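Local coordinates for F5/8 type C domain protein (Bacteroides ovatus, PDB 4ZRX) that probably releases L-fucose from glycans as an alpha-L-fucosidase, and carries a C-terminal F5/8 type C domain that may bind carbohydrate, at residues M390-I395 against V452-A457; E402-E407 against T421-K426; T513-Y518 against T571-N576. All blocks are in the same frame, centred on the assembly; numbering follows the deposited sequence.

Interaction 1 of 3, residues M390-I395 against V452-A457; sequences MLQEDI and VSQVAA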
# COMPACT_ATOMS: atom_id res chain seq x y z
N MSE A 390 11.93 7.20 14.61
CA MSE A 390 10.65 6.61 14.90
C MSE A 390 10.14 7.12 16.25
O MSE A 390 10.91 7.17 17.23
CB MSE A 390 10.79 5.07 14.92
CG MSE A 390 9.48 4.38 15.11
SE MSE A 390 9.36 3.70 16.83
CE MSE A 390 10.28 2.15 16.69
N LEU A 391 8.87 7.49 16.29
CA LEU A 391 8.22 7.97 17.48
C LEU A 391 6.94 7.18 17.74
O LEU A 391 6.26 6.78 16.75
CB LEU A 391 7.87 9.44 17.32
CG LEU A 391 9.03 10.29 16.78
CD1 LEU A 391 8.49 11.56 16.32
CD2 LEU A 391 10.03 10.53 17.87
N GLN A 392 6.61 7.00 19.04
CA GLN A 392 5.31 6.44 19.41
C GLN A 392 4.68 7.21 20.55
O GLN A 392 5.41 7.61 21.48
CB GLN A 392 5.44 4.98 19.84
CG GLN A 392 6.10 4.11 18.81
CD GLN A 392 6.08 2.61 19.16
OE1 GLN A 392 7.01 2.10 19.80
NE2 GLN A 392 5.01 1.93 18.79
N GLU A 393 3.35 7.30 20.54
CA GLU A 393 2.57 7.78 21.66
C GLU A 393 1.95 6.62 22.39
O GLU A 393 1.63 5.58 21.80
CB GLU A 393 1.38 8.67 21.19
CG GLU A 393 1.67 10.01 20.84
CD GLU A 393 0.42 10.75 20.34
OE1 GLU A 393 -0.26 11.34 21.18
OE2 GLU A 393 0.16 10.81 19.13
N ASP A 394 1.64 6.83 23.66
CA ASP A 394 0.89 5.85 24.38
C ASP A 394 -0.59 5.96 24.09
O ASP A 394 -1.34 6.57 24.91
CB ASP A 394 1.09 6.01 25.89
CG ASP A 394 0.39 4.96 26.70
OD1 ASP A 394 -0.21 4.02 26.10
OD2 ASP A 394 0.45 5.08 27.99
N ILE A 395 -1.03 5.26 23.05
CA ILE A 395 -2.38 5.41 22.55
C ILE A 395 -3.41 4.75 23.48
O ILE A 395 -4.61 4.93 23.29
CB ILE A 395 -2.55 4.95 21.09
CG1 ILE A 395 -2.11 3.51 20.95
CG2 ILE A 395 -1.78 5.89 20.16
CD1 ILE A 395 -2.53 2.90 19.63
N VAL A 452 4.60 10.43 25.16
CA VAL A 452 5.49 9.81 24.20
C VAL A 452 6.16 8.64 24.86
O VAL A 452 6.87 8.80 25.85
CB VAL A 452 6.54 10.81 23.70
CG1 VAL A 452 7.55 10.14 22.83
CG2 VAL A 452 5.87 11.94 22.95
N SER A 453 5.93 7.45 24.31
CA SER A 453 6.41 6.21 24.91
C SER A 453 7.68 5.67 24.32
O SER A 453 8.40 4.86 24.97
CB SER A 453 5.32 5.14 24.87
OG SER A 453 4.84 5.00 23.55
N GLN A 454 7.99 6.04 23.12
CA GLN A 454 9.28 5.65 22.54
C GLN A 454 9.77 6.62 21.49
O GLN A 454 9.01 7.09 20.64
CB GLN A 454 9.24 4.25 21.93
CG GLN A 454 10.66 3.80 21.47
CD GLN A 454 10.81 2.33 21.05
OE1 GLN A 454 11.89 1.81 21.13
NE2 GLN A 454 9.76 1.71 20.55
N VAL A 455 11.09 6.81 21.51
CA VAL A 455 11.81 7.40 20.42
C VAL A 455 12.95 6.49 20.08
O VAL A 455 13.70 6.04 20.98
CB VAL A 455 12.37 8.79 20.86
CG1 VAL A 455 13.24 9.44 19.78
CG2 VAL A 455 11.20 9.73 21.17
N ALA A 456 13.14 6.24 18.79
CA ALA A 456 14.15 5.33 18.27
C ALA A 456 14.77 5.95 17.00
O ALA A 456 14.18 6.87 16.39
CB ALA A 456 13.60 3.97 17.99
N ALA A 457 15.97 5.53 16.62
CA ALA A 457 16.63 6.09 15.43
C ALA A 457 17.54 5.09 14.81
O ALA A 457 18.13 4.23 15.52
CB ALA A 457 17.39 7.36 15.77
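Gln392 and Gln454 face each other as a hydrogen-bonded pair where strand 388-393 runs antiparallel to strand 450-458, and their side chains lie side by side, pointing the same way. Gln454 NE2 donates to Gln392 OE1 over 2.9 Å. The acceptor lies practically in the Gln454 amide plane, the donor is tilted 15° from the plane of the Gln392 carbonyl, and the two amides are turned 33° apart. Glutamine suits this place because its amide both accepts and donates: while OE1 serves Gln454, NE2 is bonded to Tyr425 O. An alanine in place of Gln392 would probably leave Gln454 NE2 and Tyr425 O each short of a mate.

The backbone ladder is regular up to the bulge. Met390 N donates to Ala456 O at 2.9 Å, Ala456 N returns a bond of 2.9 Å to Met390 O, and Gln392 N gives one to Gln454 O. Ser453 and Gln454 both face Gln392 in a classic beta bulge; Gln392 O takes Ser453 N at 2.9 Å and, weakly, Gln454 N at 3.4 Å. Beyond the bulge, Glu393 turns from the partner strand, its OE2 accepting from Gly424 N and its OE1 from Arg400 N and Val401 N. Main-chain N-H groups thus hold a buried carboxylate, which would probably favour its charged form.

Interaction 2 of 3, residues E402-E407 against T421-K426; sequences EAFTVE and TTIGYK. With EDO (1,2-ethanediol), chain F.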
# COMPACT_ATOMS: atom_id res chain seq x y z
N GLU A 402 -0.21 16.87 17.96
CA GLU A 402 -0.67 17.60 16.79
C GLU A 402 0.43 18.21 15.92
O GLU A 402 0.22 18.39 14.72
CB GLU A 402 -1.63 18.66 17.19
CG GLU A 402 -2.89 18.12 17.79
CD GLU A 402 -3.79 19.20 18.38
OE1 GLU A 402 -3.24 20.00 19.17
OE2 GLU A 402 -5.05 19.27 18.05
N ALA A 403 1.57 18.55 16.52
CA ALA A 403 2.75 19.02 15.76
C ALA A 403 4.01 18.79 16.56
O ALA A 403 4.01 18.94 17.79
CB ALA A 403 2.61 20.50 15.45
N PHE A 404 5.08 18.40 15.87
CA PHE A 404 6.32 18.12 16.58
C PHE A 404 7.49 18.39 15.62
O PHE A 404 7.34 18.41 14.41
CB PHE A 404 6.41 16.69 17.13
CG PHE A 404 6.47 15.64 16.10
CD1 PHE A 404 5.30 15.11 15.52
CD2 PHE A 404 7.68 15.12 15.71
CE1 PHE A 404 5.40 14.15 14.54
CE2 PHE A 404 7.78 14.14 14.76
CZ PHE A 404 6.59 13.65 14.14
N THR A 405 8.65 18.56 16.23
CA THR A 405 9.91 18.79 15.57
C THR A 405 10.97 17.87 16.15
O THR A 405 10.95 17.62 17.35
CB THR A 405 10.34 20.26 15.79
OG1 THR A 405 9.29 21.10 15.27
CG2 THR A 405 11.65 20.57 15.02
N VAL A 406 11.89 17.39 15.31
CA VAL A 406 13.01 16.57 15.71
C VAL A 406 14.31 17.21 15.22
O VAL A 406 14.42 17.65 14.08
CB VAL A 406 12.95 15.15 15.14
CG1 VAL A 406 13.98 14.34 15.70
CG2 VAL A 406 11.56 14.53 15.40
N GLU A 407 15.27 17.30 16.17
CA GLU A 407 16.58 17.85 15.92
C GLU A 407 17.65 16.85 16.35
O GLU A 407 17.41 16.02 17.20
CB GLU A 407 16.75 19.16 16.69
CG GLU A 407 15.76 20.19 16.22
CD GLU A 407 15.58 21.33 17.20
OE1 GLU A 407 15.96 21.23 18.40
OE2 GLU A 407 15.03 22.33 16.77
N THR A 421 3.14 16.08 12.29
CA THR A 421 1.88 16.50 12.85
C THR A 421 1.49 15.47 13.92
O THR A 421 1.94 15.59 15.06
CB THR A 421 0.87 16.71 11.75
OG1 THR A 421 0.86 15.60 10.87
CG2 THR A 421 1.19 17.97 10.99
N THR A 422 0.69 14.49 13.55
CA THR A 422 0.35 13.38 14.41
C THR A 422 1.53 12.44 14.62
O THR A 422 2.45 12.39 13.82
CB THR A 422 -0.83 12.58 13.82
OG1 THR A 422 -0.51 12.24 12.48
CG2 THR A 422 -2.08 13.39 13.88
N ILE A 423 1.47 11.68 15.72
CA ILE A 423 2.33 10.54 15.92
C ILE A 423 1.46 9.29 15.98
O ILE A 423 1.46 8.53 15.06
CB ILE A 423 3.21 10.71 17.18
CG1 ILE A 423 4.18 11.86 16.96
CG2 ILE A 423 3.94 9.42 17.45
CD1 ILE A 423 5.01 12.21 18.15
N GLY A 424 0.63 9.16 17.02
CA GLY A 424 -0.24 8.00 17.10
C GLY A 424 0.52 6.77 17.55
O GLY A 424 1.47 6.83 18.33
N TYR A 425 0.11 5.63 17.00
CA TYR A 425 0.81 4.42 17.30
C TYR A 425 2.28 4.42 16.91
O TYR A 425 3.16 4.00 17.71
CB TYR A 425 0.10 3.23 16.63
CG TYR A 425 0.86 1.95 16.75
CD1 TYR A 425 0.96 1.30 17.94
CD2 TYR A 425 1.62 1.51 15.67
CE1 TYR A 425 1.73 0.13 18.05
CE2 TYR A 425 2.36 0.40 15.77
CZ TYR A 425 2.42 -0.28 16.95
OH TYR A 425 3.23 -1.39 17.00
N LYS A 426 2.57 4.95 15.74
CA LYS A 426 3.93 4.96 15.21
C LYS A 426 4.00 5.95 14.08
O LYS A 426 3.16 5.93 13.20
CB LYS A 426 4.34 3.60 14.76
CG LYS A 426 5.76 3.44 14.32
CD LYS A 426 6.19 2.00 14.18
CE LYS A 426 6.39 1.40 15.52
NZ LYS A 426 7.00 0.01 15.48
C1 EDO F . 9.08 -2.20 13.28
O1 EDO F . 8.08 -2.70 14.20
C2 EDO F . 8.89 -0.72 12.85
O2 EDO F . 9.44 0.13 13.87
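Phe404 reaches from strand 401-410 to Ile423 in the loop 421-426, and the two side chains cross obliquely. CG of Phe404 sits between the backbone N and the carbonyl carbon (chi1 66°), and the far end of the side chain comes nearer the loop. Ile423 places CG1 beside its own backbone N (chi1 -65°), 3.5 Å from Phe404 CE1. Ile423 CD1 lies over one face of the Phe404 ring, offset toward the rim, in a CH-pi contact 4.2 Å from the centroid. Two carbonyls meet the ring edge near its plane: Thr421 O lies 3.4 Å from Phe404 CD1, and Thr422 O 3.5 Å from Phe404 CE1. A ring suits this spot because its flat face takes the methyl while its C-H edge meets the oxygens.

No conventional hydrogen bond joins the segments; Thr421 CA instead approaches Glu402 O at 3.1 Å. Thr421 OG1 is bonded elsewhere, to Thr237 OG1. Gly424 follows with a positive phi, where a CB would collide with the carbonyl O of Ile423. Lys426 NZ makes a salt bridge with Glu43 and a weak bond to the ethanediol. Phe404 meets Leu391 and Leu429 of the facing sheet and Ile443 of its own; two antiparallel four-stranded sheets packed in this way form a beta-sandwich core.

Interaction 3 of 3, residues T513-Y518 against T571-N576; sequences TMAFRY and TVAKVN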
# COMPACT_ATOMS: atom_id res chain seq x y z
N THR A 513 7.69 21.24 -26.11
CA THR A 513 9.14 21.12 -26.30
C THR A 513 9.65 19.78 -26.94
O THR A 513 10.87 19.55 -27.05
CB THR A 513 9.82 21.33 -24.94
OG1 THR A 513 11.23 21.43 -25.14
CG2 THR A 513 9.54 20.20 -24.02
N MSE A 514 8.73 18.90 -27.30
CA MSE A 514 9.11 17.57 -27.83
C MSE A 514 9.78 17.68 -29.20
O MSE A 514 9.54 18.64 -29.94
CB MSE A 514 7.90 16.65 -27.92
CG MSE A 514 6.88 17.03 -29.00
SE MSE A 514 5.17 16.16 -28.67
CE MSE A 514 5.83 14.34 -28.19
N ALA A 515 10.59 16.67 -29.54
CA ALA A 515 11.20 16.61 -30.87
C ALA A 515 10.18 16.21 -31.93
O ALA A 515 9.33 15.31 -31.69
CB ALA A 515 12.34 15.64 -30.88
N PHE A 516 10.30 16.83 -33.10
CA PHE A 516 9.49 16.49 -34.26
C PHE A 516 10.39 16.29 -35.51
O PHE A 516 10.45 15.17 -36.05
CB PHE A 516 8.45 17.58 -34.49
CG PHE A 516 7.61 17.37 -35.72
CD1 PHE A 516 7.01 16.13 -35.99
CD2 PHE A 516 7.43 18.44 -36.63
CE1 PHE A 516 6.21 15.95 -37.14
CE2 PHE A 516 6.62 18.27 -37.78
CZ PHE A 516 6.03 17.03 -38.04
N ARG A 517 11.04 17.36 -35.94
CA ARG A 517 12.01 17.26 -37.05
C ARG A 517 13.39 16.98 -36.45
O ARG A 517 13.75 17.58 -35.43
CB ARG A 517 12.04 18.53 -37.90
CG ARG A 517 10.68 18.88 -38.47
CD ARG A 517 10.75 19.71 -39.77
NE ARG A 517 9.41 19.84 -40.36
CZ ARG A 517 8.73 18.86 -40.99
NH1 ARG A 517 9.26 17.64 -41.17
NH2 ARG A 517 7.51 19.09 -41.45
N TYR A 518 14.14 16.05 -37.02
CA TYR A 518 15.38 15.69 -36.41
C TYR A 518 16.43 15.26 -37.41
O TYR A 518 16.11 14.95 -38.55
CB TYR A 518 15.16 14.54 -35.41
CG TYR A 518 14.85 13.26 -36.09
CD1 TYR A 518 15.87 12.39 -36.52
CD2 TYR A 518 13.55 12.90 -36.35
CE1 TYR A 518 15.59 11.21 -37.23
CE2 TYR A 518 13.26 11.72 -37.04
CZ TYR A 518 14.28 10.88 -37.47
OH TYR A 518 13.96 9.72 -38.14
N THR A 571 10.79 25.51 -32.86
CA THR A 571 11.78 25.91 -31.86
C THR A 571 12.77 24.76 -31.63
O THR A 571 12.57 23.65 -32.11
CB THR A 571 11.12 26.29 -30.51
OG1 THR A 571 10.21 25.25 -30.12
CG2 THR A 571 10.36 27.62 -30.61
N VAL A 572 13.83 25.02 -30.87
CA VAL A 572 14.77 23.98 -30.49
C VAL A 572 14.12 23.00 -29.48
O VAL A 572 13.63 23.39 -28.44
CB VAL A 572 16.02 24.57 -29.87
CG1 VAL A 572 16.94 23.46 -29.34
CG2 VAL A 572 16.74 25.47 -30.90
N ALA A 573 14.14 21.71 -29.81
CA ALA A 573 13.56 20.71 -28.91
C ALA A 573 14.44 20.49 -27.70
O ALA A 573 15.64 20.75 -27.73
CB ALA A 573 13.32 19.38 -29.64
N LYS A 574 13.82 20.01 -26.63
CA LYS A 574 14.54 19.52 -25.48
C LYS A 574 14.31 18.03 -25.36
O LYS A 574 13.15 17.55 -25.19
CB LYS A 574 14.04 20.17 -24.19
CG LYS A 574 14.39 21.66 -24.08
CD LYS A 574 13.91 22.21 -22.74
CE LYS A 574 14.54 23.55 -22.41
NZ LYS A 574 14.07 24.62 -23.33
N VAL A 575 15.41 17.31 -25.34
CA VAL A 575 15.39 15.86 -25.24
C VAL A 575 16.30 15.45 -24.09
O VAL A 575 17.39 15.98 -23.95
CB VAL A 575 15.85 15.26 -26.61
CG1 VAL A 575 15.76 13.73 -26.61
CG2 VAL A 575 14.95 15.78 -27.71
N ASN A 576 15.85 14.51 -23.27
CA ASN A 576 16.61 13.95 -22.15
C ASN A 576 17.21 12.63 -22.61
O ASN A 576 16.63 11.92 -23.42
CB ASN A 576 15.66 13.68 -20.94
CG ASN A 576 16.42 13.38 -19.59
OD1 ASN A 576 16.81 12.23 -19.28
ND2 ASN A 576 16.54 14.42 -18.77
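The backbones of Thr513 and Lys574 are joined by one good hydrogen bond, from Lys574 N to Thr513 O at 3.0 Å, and nearby the CA atoms of Ala515 and Ala573 come within 5.1 Å. Thr513 adds its hydroxyl: OG1 stands anti to the backbone N (chi1 -171°), beside the carbonyl carbon, which brings it to a weak second bond of 3.3 Å with Lys574 N. One N-H is thereby shared between two oxygens of the same threonine. The same OG1 touches Lys574 CB at 3.2 Å, the two side chains crossing at about a right angle.

Both segments belong to the F5/8 type C domain, a beta sandwich; 513-518 runs into strand 517-523 of the five-stranded sheet, while the loop 571-576 leads on toward strand 580-584 in the opposing sheet. Small residues suit the close passage. Ala573 CB rests 3.7 Å from Ala515 CA, and Ala515 CB meets both Ala573 CB and Val575 CG2 at 4.1 Å. Tyr503, from strand 495-503, touches the Val575 side chain and through its OH is hydrogen-bonded to Ala515 N. On the sheet side, Ala515 packs on Ala565, whose backbone is hydrogen-bonded to that of Ala573.

Interactions 1 and 2 are neighbours, their centres 9 Å apart, and interaction 2 is nested along the chain within the loop that interaction 1 closes. They are stitched together by the polar bridges from Glu393 and Gln392 to the loop 421-426, and by packing of Leu391 O against Ile423 CG2 at 3.6 Å. Met390 and Lys426 both approach a bound ethanediol, probably from the crystallisation liquor. Interaction 3 comes later in the chain and belongs to the separate F5/8 type C domain: its centre is about 52 Å from that of interaction 1 and about 46 Å from that of interaction 2, with no touch.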